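Local coordinates for L544 (Acanthamoeba polyphaga mimivirus, PDB 4AMQ), which is a nucleotidyl transferase that probably transfers nucleotides with the help of divalent metal ions, at residues 29-34 / 55-60; 36-41 / 210-215; 309-312 / 316-319; 274-279 / 353-358. All blocks are in the same frame, centred on the assembly; numbering follows the deposited sequence.

Contact 1 of 4, residues 29-34 / 55-60; sequences KLERYI and GSFRRR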
# COMPACT_ATOMS: atom_id res chain seq x y z
N LYS A 29 -6.31 -2.76 23.45
CA LYS A 29 -5.05 -3.33 23.91
C LYS A 29 -4.01 -3.24 22.80
O LYS A 29 -2.85 -2.90 23.03
CB LYS A 29 -5.24 -4.78 24.34
CG LYS A 29 -3.97 -5.49 24.75
CD LYS A 29 -4.22 -6.95 25.11
CE LYS A 29 -2.94 -7.65 25.49
NZ LYS A 29 -2.30 -7.05 26.70
N LEU A 30 -4.45 -3.53 21.58
CA LEU A 30 -3.57 -3.46 20.41
C LEU A 30 -3.20 -2.02 20.08
O LEU A 30 -2.03 -1.72 19.83
CB LEU A 30 -4.23 -4.14 19.21
CG LEU A 30 -3.37 -4.25 17.95
CD1 LEU A 30 -2.06 -4.94 18.27
CD2 LEU A 30 -4.13 -4.99 16.86
N GLU A 31 -4.19 -1.12 20.07
CA GLU A 31 -3.93 0.29 19.80
C GLU A 31 -2.92 0.87 20.78
O GLU A 31 -1.99 1.57 20.39
CB GLU A 31 -5.23 1.10 19.86
CG GLU A 31 -5.06 2.57 19.48
CD GLU A 31 -6.32 3.40 19.65
OE1 GLU A 31 -7.43 2.85 19.51
OE2 GLU A 31 -6.20 4.61 19.94
N ARG A 32 -3.10 0.55 22.06
CA ARG A 32 -2.19 1.03 23.10
C ARG A 32 -0.79 0.48 22.87
O ARG A 32 0.20 1.20 23.01
CB ARG A 32 -2.70 0.64 24.49
CG ARG A 32 -2.14 1.48 25.63
CD ARG A 32 -3.02 2.69 25.93
NE ARG A 32 -2.89 3.76 24.93
CZ ARG A 32 -2.11 4.82 25.07
NH1 ARG A 32 -1.37 4.97 26.17
NH2 ARG A 32 -2.05 5.74 24.12
N TYR A 33 -0.71 -0.80 22.52
CA TYR A 33 0.58 -1.42 22.21
C TYR A 33 1.26 -0.69 21.05
O TYR A 33 2.45 -0.41 21.10
CB TYR A 33 0.41 -2.90 21.87
CG TYR A 33 1.69 -3.56 21.41
CD1 TYR A 33 2.66 -3.96 22.32
CD2 TYR A 33 1.92 -3.79 20.06
CE1 TYR A 33 3.83 -4.57 21.90
CE2 TYR A 33 3.09 -4.40 19.63
CZ TYR A 33 4.04 -4.78 20.55
OH TYR A 33 5.20 -5.39 20.13
N ILE A 34 0.48 -0.39 20.02
CA ILE A 34 0.99 0.33 18.86
C ILE A 34 1.49 1.72 19.25
O ILE A 34 2.61 2.10 18.92
CB ILE A 34 -0.08 0.44 17.74
CG1 ILE A 34 -0.33 -0.94 17.12
CG2 ILE A 34 0.36 1.42 16.67
CD1 ILE A 34 -1.41 -0.95 16.06
N GLY A 55 -6.63 7.66 7.95
CA GLY A 55 -7.10 6.49 7.23
C GLY A 55 -7.87 5.48 8.04
O GLY A 55 -8.59 5.82 8.98
N SER A 56 -7.72 4.21 7.67
CA SER A 56 -8.52 3.13 8.23
C SER A 56 -8.26 2.87 9.71
O SER A 56 -9.17 2.47 10.44
CB SER A 56 -8.32 1.84 7.43
OG SER A 56 -6.99 1.36 7.55
N PHE A 57 -7.03 3.09 10.16
CA PHE A 57 -6.70 2.87 11.56
C PHE A 57 -7.35 3.92 12.46
O PHE A 57 -7.78 3.62 13.57
CB PHE A 57 -5.19 2.85 11.77
CG PHE A 57 -4.78 2.42 13.15
CD1 PHE A 57 -5.08 1.15 13.62
CD2 PHE A 57 -4.08 3.28 13.98
CE1 PHE A 57 -4.71 0.75 14.89
CE2 PHE A 57 -3.70 2.89 15.26
CZ PHE A 57 -4.01 1.62 15.71
N ARG A 58 -7.43 5.16 11.97
CA ARG A 58 -8.13 6.22 12.69
C ARG A 58 -9.60 5.84 12.88
O ARG A 58 -10.20 6.16 13.90
CB ARG A 58 -8.01 7.56 11.96
CG ARG A 58 -8.93 8.65 12.49
CD ARG A 58 -8.77 9.95 11.70
NE ARG A 58 -8.76 9.71 10.26
CZ ARG A 58 -8.59 10.66 9.34
NH1 ARG A 58 -8.43 11.92 9.71
NH2 ARG A 58 -8.59 10.35 8.05
N ARG A 59 -10.16 5.15 11.89
CA ARG A 59 -11.54 4.68 11.97
C ARG A 59 -11.64 3.37 12.75
O ARG A 59 -12.74 2.86 12.98
CB ARG A 59 -12.13 4.49 10.56
CG ARG A 59 -12.39 5.78 9.82
CD ARG A 59 -13.02 5.51 8.45
NE ARG A 59 -12.06 4.97 7.50
CZ ARG A 59 -12.19 3.80 6.88
NH1 ARG A 59 -13.24 3.03 7.11
NH2 ARG A 59 -11.26 3.40 6.02
N ARG A 60 -10.49 2.83 13.13
CA ARG A 60 -10.43 1.61 13.93
C ARG A 60 -11.22 0.46 13.30
O ARG A 60 -11.98 -0.22 13.99
CB ARG A 60 -10.95 1.88 15.35
CG ARG A 60 -10.16 2.93 16.12
CD ARG A 60 -10.77 3.17 17.49
NE ARG A 60 -9.84 3.82 18.40
CZ ARG A 60 -9.76 5.13 18.59
NH1 ARG A 60 -10.56 5.95 17.92
NH2 ARG A 60 -8.87 5.62 19.45
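Glu31 OE1 takes two N-H groups from one arginine. The shorter bond comes from Arg60 NE, 2.8 Å from Glu31 OE1, and bends to an N-H...O angle of 148°. Arg60 NH2 adds a weak second bond to the same oxygen. Arg60 NH2 also reaches Glu31 OE2 at 2.9 Å, on its syn lone pair. The guanidinium therefore offers its NE side, one nitrogen to each oxygen. The carboxylate and guanidinium planes are 42° apart, and OE1 is met on its syn side, tilted out of the carboxylate plane. Lys35 makes a salt bridge to OE2 as well, so two positive groups probably keep this largely buried carboxylate ionised. Glu31 reaches across because its CG lies anti to the backbone N (chi1 -175°) and the rest of the chain stays extended.

Arg60, two residues past the short, weakly bonded helix 55-58, is the first to leave helical backbone angles, and the turn closes in a Schellman motif. The helix begins with Gly55-Ser56, after strand 51-54 and before the Asp66/Asp68 pair that binds manganese. This order is consistent with the glycine-serine signature of the polymerase-beta-like nucleotidyltransferases.

Beside the salt bridge the contact turns apolar. Ile34 CD1 meets the end of the Phe57 ring obliquely, 3.7 Å from Phe57 CZ. Glu31 CG lies 4.0 Å from the same Phe57 CZ, so the aliphatic part of the glutamate touches the same end of the ring obliquely. Phe57 also packs on Ile67 of strand 66-72, and its side chain is about 7 Å from a bound manganese.

Contact 2 of 4, residues 36-41 / 210-215; sequences NKILPK and IGFDIA. With MN (manganese (II) ion), chain C.
Phe212 of strand 210-215 meets Ile38 and Leu39 of helix 28-42. Two residues earlier, the carbonyl O of Ile210 lies in the plane of the Phe212 ring, at its edge. Ile38 places CG2 over one ring face, 4.1 Å from Phe212 CE2. Leu39 comes in obliquely, with CD2 4.2 Å from the same Phe212 CE2. Both aliphatic chains cross the phenylalanine at about a right angle. Ile38 CG2 lies anti to the backbone N, which leaves this methyl facing the ring. The contact is wholly apolar and buried. Ile34, one turn earlier in the helix, and Ile67 and Tyr201 on the flanking strands pack on the same ring.

Asp213 is next and belongs to the other face of the sheet. Its OD2 binds manganese at 2.6 Å, a rather long bond. A water sits 2.6 Å from the same manganese, and Asp66 OD2 and Asp68 OD1 complete the protein ligands. Ile214 points its CB back toward the helix but packs on Leu43 and Ile69. One sheet face thus carries helix 28-42 and the other the metal-binding aspartates, as in polymerase-beta-like nucleotidyltransferases.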
# COMPACT_ATOMS: atom_id res chain seq x y z
N ASN A 36 2.18 2.89 22.28
CA ASN A 36 3.18 2.88 23.34
C ASN A 36 4.51 2.22 22.97
O ASN A 36 5.57 2.70 23.35
CB ASN A 36 2.63 2.23 24.61
CG ASN A 36 1.56 3.07 25.28
OD1 ASN A 36 1.43 4.27 25.00
ND2 ASN A 36 0.79 2.45 26.16
N LYS A 37 4.44 1.12 22.23
CA LYS A 37 5.62 0.31 21.97
C LYS A 37 6.19 0.48 20.56
O LYS A 37 7.40 0.35 20.36
CB LYS A 37 5.33 -1.17 22.24
CG LYS A 37 4.77 -1.43 23.63
CD LYS A 37 5.66 -0.82 24.70
CE LYS A 37 5.08 -1.01 26.09
NZ LYS A 37 5.92 -0.33 27.12
N ILE A 38 5.33 0.77 19.59
CA ILE A 38 5.77 0.87 18.21
C ILE A 38 6.08 2.31 17.79
O ILE A 38 7.21 2.63 17.43
CB ILE A 38 4.75 0.26 17.23
CG1 ILE A 38 4.47 -1.20 17.60
CG2 ILE A 38 5.27 0.34 15.80
CD1 ILE A 38 5.71 -2.06 17.63
N LEU A 39 5.07 3.18 17.84
CA LEU A 39 5.21 4.55 17.35
C LEU A 39 6.39 5.34 17.92
O LEU A 39 7.08 6.05 17.19
CB LEU A 39 3.90 5.33 17.54
CG LEU A 39 2.68 4.80 16.77
CD1 LEU A 39 1.55 5.81 16.82
CD2 LEU A 39 3.05 4.49 15.33
N PRO A 40 6.64 5.23 19.24
CA PRO A 40 7.76 6.00 19.80
C PRO A 40 9.08 5.59 19.17
O PRO A 40 10.07 6.31 19.26
CB PRO A 40 7.73 5.61 21.28
CG PRO A 40 6.33 5.18 21.54
CD PRO A 40 5.89 4.50 20.28
N LYS A 41 9.09 4.42 18.53
CA LYS A 41 10.31 3.89 17.96
C LYS A 41 10.49 4.28 16.49
O LYS A 41 11.62 4.47 16.03
CB LYS A 41 10.34 2.37 18.12
CG LYS A 41 11.70 1.74 17.89
CD LYS A 41 12.02 0.75 19.00
CE LYS A 41 10.90 -0.26 19.18
NZ LYS A 41 11.22 -1.24 20.25
N ILE A 210 3.00 -5.70 9.21
CA ILE A 210 1.95 -4.73 8.92
C ILE A 210 2.60 -3.44 8.45
O ILE A 210 3.62 -3.00 8.99
CB ILE A 210 1.11 -4.45 10.18
CG1 ILE A 210 0.41 -5.73 10.64
CG2 ILE A 210 0.08 -3.36 9.92
CD1 ILE A 210 -0.54 -6.29 9.60
N GLY A 211 2.04 -2.83 7.41
CA GLY A 211 2.58 -1.60 6.87
C GLY A 211 2.32 -0.40 7.76
O GLY A 211 1.21 -0.20 8.24
N PHE A 212 3.36 0.38 8.00
CA PHE A 212 3.23 1.66 8.68
C PHE A 212 3.79 2.72 7.75
O PHE A 212 4.99 2.74 7.47
CB PHE A 212 4.02 1.67 10.00
CG PHE A 212 3.33 0.95 11.13
CD1 PHE A 212 3.23 -0.43 11.14
CD2 PHE A 212 2.77 1.67 12.18
CE1 PHE A 212 2.59 -1.08 12.19
CE2 PHE A 212 2.13 1.02 13.23
CZ PHE A 212 2.05 -0.36 13.23
N ASP A 213 2.92 3.59 7.24
CA ASP A 213 3.36 4.70 6.40
C ASP A 213 3.36 6.01 7.18
O ASP A 213 2.30 6.47 7.63
CB ASP A 213 2.46 4.82 5.16
CG ASP A 213 2.59 3.62 4.22
OD1 ASP A 213 3.67 3.01 4.17
OD2 ASP A 213 1.59 3.30 3.54
N ILE A 214 4.54 6.60 7.35
CA ILE A 214 4.68 7.85 8.09
C ILE A 214 5.08 9.01 7.18
O ILE A 214 6.21 9.08 6.71
CB ILE A 214 5.74 7.74 9.20
CG1 ILE A 214 5.59 6.42 9.98
CG2 ILE A 214 5.67 8.95 10.13
CD1 ILE A 214 4.21 6.22 10.57
N ALA A 215 4.14 9.92 6.95
CA ALA A 215 4.41 11.13 6.17
C ALA A 215 5.06 12.17 7.07
O ALA A 215 4.43 12.72 7.97
CB ALA A 215 3.13 11.67 5.58
MN MN C . -0.94 3.05 3.84
O HOH W 1 -0.76 1.52 1.79

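Contact 3 of 4, residues 309-312 / 316-319; sequences KDIR and GIDM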
# COMPACT_ATOMS: atom_id res chain seq x y z
N LYS A 309 -4.75 -20.25 6.90
CA LYS A 309 -5.74 -20.34 7.97
C LYS A 309 -6.97 -19.46 7.71
O LYS A 309 -8.10 -19.92 7.85
CB LYS A 309 -5.11 -19.95 9.31
CG LYS A 309 -6.13 -19.80 10.44
CD LYS A 309 -5.47 -19.45 11.76
CE LYS A 309 -6.48 -19.44 12.91
NZ LYS A 309 -7.47 -18.32 12.81
N ASP A 310 -6.74 -18.21 7.33
CA ASP A 310 -7.82 -17.23 7.21
C ASP A 310 -8.65 -17.37 5.93
O ASP A 310 -9.82 -17.00 5.91
CB ASP A 310 -7.27 -15.81 7.33
CG ASP A 310 -6.69 -15.53 8.69
OD1 ASP A 310 -7.05 -16.25 9.65
OD2 ASP A 310 -5.88 -14.58 8.81
N ILE A 311 -8.04 -17.89 4.88
CA ILE A 311 -8.69 -18.03 3.59
C ILE A 311 -9.93 -18.93 3.68
O ILE A 311 -10.86 -18.81 2.88
CB ILE A 311 -7.71 -18.59 2.54
CG1 ILE A 311 -8.19 -18.28 1.13
CG2 ILE A 311 -7.54 -20.08 2.72
CD1 ILE A 311 -8.20 -16.82 0.84
N ARG A 312 -9.93 -19.82 4.67
CA ARG A 312 -11.02 -20.77 4.84
C ARG A 312 -12.27 -20.11 5.39
O ARG A 312 -13.36 -20.68 5.34
CB ARG A 312 -10.58 -21.92 5.77
CG ARG A 312 -9.38 -22.70 5.28
CD ARG A 312 -8.76 -23.53 6.39
NE ARG A 312 -7.63 -24.31 5.90
CZ ARG A 312 -7.75 -25.49 5.30
NH1 ARG A 312 -8.95 -26.02 5.09
NH2 ARG A 312 -6.66 -26.13 4.89
N GLY A 316 -16.47 -18.75 -1.75
CA GLY A 316 -16.31 -18.67 -3.20
C GLY A 316 -14.87 -18.79 -3.67
O GLY A 316 -14.55 -18.47 -4.81
N ILE A 317 -13.99 -19.25 -2.78
CA ILE A 317 -12.57 -19.34 -3.11
C ILE A 317 -12.21 -20.69 -3.71
O ILE A 317 -12.62 -21.73 -3.21
CB ILE A 317 -11.68 -19.07 -1.87
CG1 ILE A 317 -11.97 -17.68 -1.30
CG2 ILE A 317 -10.21 -19.18 -2.22
CD1 ILE A 317 -11.74 -16.57 -2.30
N ASP A 318 -11.45 -20.66 -4.80
CA ASP A 318 -10.94 -21.89 -5.41
C ASP A 318 -9.88 -22.50 -4.50
O ASP A 318 -8.71 -22.15 -4.59
CB ASP A 318 -10.35 -21.60 -6.79
CG ASP A 318 -9.82 -22.84 -7.46
OD1 ASP A 318 -10.14 -23.95 -7.00
OD2 ASP A 318 -9.08 -22.71 -8.46
N MET A 319 -10.30 -23.40 -3.62
CA MET A 319 -9.40 -24.00 -2.64
C MET A 319 -8.30 -24.86 -3.25
O MET A 319 -7.41 -25.32 -2.55
CB MET A 319 -10.19 -24.79 -1.59
CG MET A 319 -11.02 -23.91 -0.67
SD MET A 319 -10.00 -22.74 0.25
CE MET A 319 -9.10 -23.85 1.33
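The backbones of 309-312 and 316-319 come closest at Ile311 and Ile317, whose CA atoms are 7.9 Å apart. Between them the chain leaves helix 297-311 and turns back. Gly316 takes positive phi (86°) in this turn, just before Ile317.

Two isoleucines form the inner part of the contact. Ile311 CG1 lies 4.0 Å from Ile317 CG2, and the two side chains cross at a slant. With chi1 at -159°, Ile311 CG1 stands roughly anti to the backbone N, which puts CG1 on the side of Ile317. Both residues also pack on Ile352 of the long helix 334-368. The turn is thus pressed onto that helix by the same pair that closes it.

Met319 forms the outer part. Its chain bends at both chi2 and chi3, and this folding brings the terminal methyl back to the first segment. Met319 CE sits 4.1 Å from Arg312 CG and over one face of the Arg312 guanidinium. Methionine and arginine cross at about a right angle. The same Met319 CE is 4.3 Å from Ile311 CG2, so it covers both neighbours. Arg312 is exposed and touches a crystal neighbour, so its pose may owe something to the lattice.

Asp318 holds the N-cap position. Its OD1 accepts from the backbone N of Asn320, and its own N bonds to Asn351 OD1 of helix 334-368. A short turn, packed through apolar side chains and ending in an N-cap, therefore links helices 297-311 and 319-331, a connection between consecutive helices of the helical domain.

Contact 4 of 4, residues 274-279 / 353-358; sequences GLYKQL and NKSVNK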
# COMPACT_ATOMS: atom_id res chain seq x y z
N GLY A 274 -14.78 -7.38 5.33
CA GLY A 274 -13.53 -6.91 5.90
C GLY A 274 -12.34 -7.83 5.68
O GLY A 274 -11.24 -7.36 5.39
N LEU A 275 -12.56 -9.14 5.81
CA LEU A 275 -11.46 -10.10 5.71
C LEU A 275 -10.97 -10.26 4.27
O LEU A 275 -9.78 -10.51 4.04
CB LEU A 275 -11.87 -11.46 6.30
CG LEU A 275 -10.77 -12.53 6.33
CD1 LEU A 275 -9.49 -11.99 6.96
CD2 LEU A 275 -11.24 -13.79 7.07
N TYR A 276 -11.87 -10.12 3.31
CA TYR A 276 -11.49 -10.14 1.90
C TYR A 276 -10.50 -9.02 1.60
O TYR A 276 -9.51 -9.23 0.90
CB TYR A 276 -12.72 -9.97 1.00
CG TYR A 276 -13.70 -11.12 1.05
CD1 TYR A 276 -14.61 -11.23 2.09
CD2 TYR A 276 -13.73 -12.09 0.05
CE1 TYR A 276 -15.52 -12.27 2.14
CE2 TYR A 276 -14.63 -13.13 0.10
CZ TYR A 276 -15.53 -13.22 1.15
OH TYR A 276 -16.43 -14.25 1.20
N LYS A 277 -10.77 -7.83 2.13
CA LYS A 277 -9.90 -6.68 1.90
C LYS A 277 -8.56 -6.84 2.62
O LYS A 277 -7.51 -6.50 2.08
CB LYS A 277 -10.60 -5.38 2.32
CG LYS A 277 -9.68 -4.16 2.39
CD LYS A 277 -10.47 -2.86 2.27
CE LYS A 277 -11.53 -2.71 3.36
NZ LYS A 277 -10.92 -2.49 4.71
N GLN A 278 -8.60 -7.38 3.83
CA GLN A 278 -7.39 -7.54 4.63
C GLN A 278 -6.44 -8.54 3.98
O GLN A 278 -5.23 -8.33 3.96
CB GLN A 278 -7.73 -7.97 6.06
CG GLN A 278 -6.57 -7.82 7.04
CD GLN A 278 -6.77 -8.63 8.31
OE1 GLN A 278 -6.91 -9.85 8.26
NE2 GLN A 278 -6.77 -7.96 9.45
N LEU A 279 -6.99 -9.63 3.45
CA LEU A 279 -6.19 -10.64 2.77
C LEU A 279 -5.55 -10.11 1.49
O LEU A 279 -4.44 -10.52 1.13
CB LEU A 279 -7.03 -11.89 2.47
CG LEU A 279 -7.19 -12.85 3.65
CD1 LEU A 279 -8.14 -13.98 3.29
CD2 LEU A 279 -5.84 -13.40 4.09
N ASN A 353 -10.42 -11.21 -5.33
CA ASN A 353 -11.07 -10.09 -5.98
C ASN A 353 -12.35 -10.51 -6.68
O ASN A 353 -13.40 -9.89 -6.49
CB ASN A 353 -10.13 -9.43 -6.99
CG ASN A 353 -9.25 -8.39 -6.36
OD1 ASN A 353 -9.69 -7.28 -6.08
ND2 ASN A 353 -7.99 -8.73 -6.13
N LYS A 354 -12.26 -11.55 -7.49
CA LYS A 354 -13.41 -12.06 -8.21
C LYS A 354 -14.55 -12.36 -7.25
O LYS A 354 -15.69 -11.95 -7.47
CB LYS A 354 -13.04 -13.32 -8.99
CG LYS A 354 -14.18 -13.92 -9.80
CD LYS A 354 -13.72 -15.14 -10.57
CE LYS A 354 -12.55 -14.81 -11.47
NZ LYS A 354 -12.87 -13.67 -12.38
N SER A 355 -14.23 -13.06 -6.17
CA SER A 355 -15.24 -13.48 -5.20
C SER A 355 -15.91 -12.30 -4.49
O SER A 355 -17.14 -12.23 -4.43
CB SER A 355 -14.64 -14.43 -4.17
OG SER A 355 -15.62 -14.87 -3.25
N VAL A 356 -15.12 -11.37 -3.96
CA VAL A 356 -15.68 -10.27 -3.20
C VAL A 356 -16.51 -9.34 -4.09
O VAL A 356 -17.54 -8.82 -3.66
CB VAL A 356 -14.60 -9.47 -2.43
CG1 VAL A 356 -13.80 -8.58 -3.38
CG2 VAL A 356 -15.23 -8.65 -1.32
N ASN A 357 -16.06 -9.14 -5.32
CA ASN A 357 -16.80 -8.34 -6.29
C ASN A 357 -18.16 -8.95 -6.61
O ASN A 357 -19.16 -8.24 -6.73
CB ASN A 357 -15.98 -8.16 -7.56
CG ASN A 357 -14.84 -7.18 -7.38
OD1 ASN A 357 -14.96 -6.21 -6.64
ND2 ASN A 357 -13.72 -7.43 -8.06
N LYS A 358 -18.19 -10.28 -6.74
CA LYS A 358 -19.43 -11.00 -7.02
C LYS A 358 -20.43 -10.85 -5.88
O LYS A 358 -21.60 -10.56 -6.11
CB LYS A 358 -19.14 -12.48 -7.26
CG LYS A 358 -20.36 -13.29 -7.65
CD LYS A 358 -20.15 -14.78 -7.38
CE LYS A 358 -21.27 -15.61 -8.00
NZ LYS A 358 -22.62 -15.10 -7.62
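Tyr276 and Val356 form the tight part of this helix-helix contact. Their CA atoms are only 6.6 Å apart. Val356 CG2 lies 3.7 Å from Tyr276 CB and equally close to Tyr276 CG. Val356 CB is 3.7 Å from Tyr276 CD2, so the valine fits against CB and the near end of the ring, obliquely. The two side chains slide past each other in opposite directions. Val356 CG1 sits in the crowded position between N and the carbonyl carbon (chi1 75°), which leaves CG2 anti to the backbone N and facing the tyrosine.

The contact is thinner toward the phenol end. Ser355 OG approaches Tyr276 CE2 at 3.9 Å, a touch without a bond. Its hydroxyl is engaged instead with the carbonyl O of Asn315. Tyr276 OH is held by the backbone N of Asn315 and by Gln359 NE2. On the second helix, Lys354 and Lys358 mark the exposed side. Lys277 leads its chain end away from the contact, to a salt bridge with Glu270.

The helices 274-292 and 334-368 thus meet through a small apolar patch in the helical domain. The polar ends on its border both turn to one residue, Asn315, in the loop after helix 297-311. Dispersion and close fit join the two helices directly, while hydrogen bonds to the backbone of Asn315 fix the tyrosine and serine hydroxyls and tie that loop to both helices.

How the contacts relate
The four contacts fall into two pairs. Contacts 1 and 2 share helix 28-42 in the nucleotidyltransferase domain, with centres 11 Å apart. Their segments alternate along the chain. They touch directly, through Ile34 and Phe212 among others, and lie near the manganese site. Contacts 3 and 4 lie in the helical domain, and their centres are also 11 Å apart. Contact 3 lies within the chain span between the two segments of contact 4, and Ile311 packs on Leu279. Centres of contacts from different pairs are 22 to 30 Å apart, and these contacts do not touch. Contacts 1 and 2 thus belong to one domain and contacts 3 and 4 to the next along the chain.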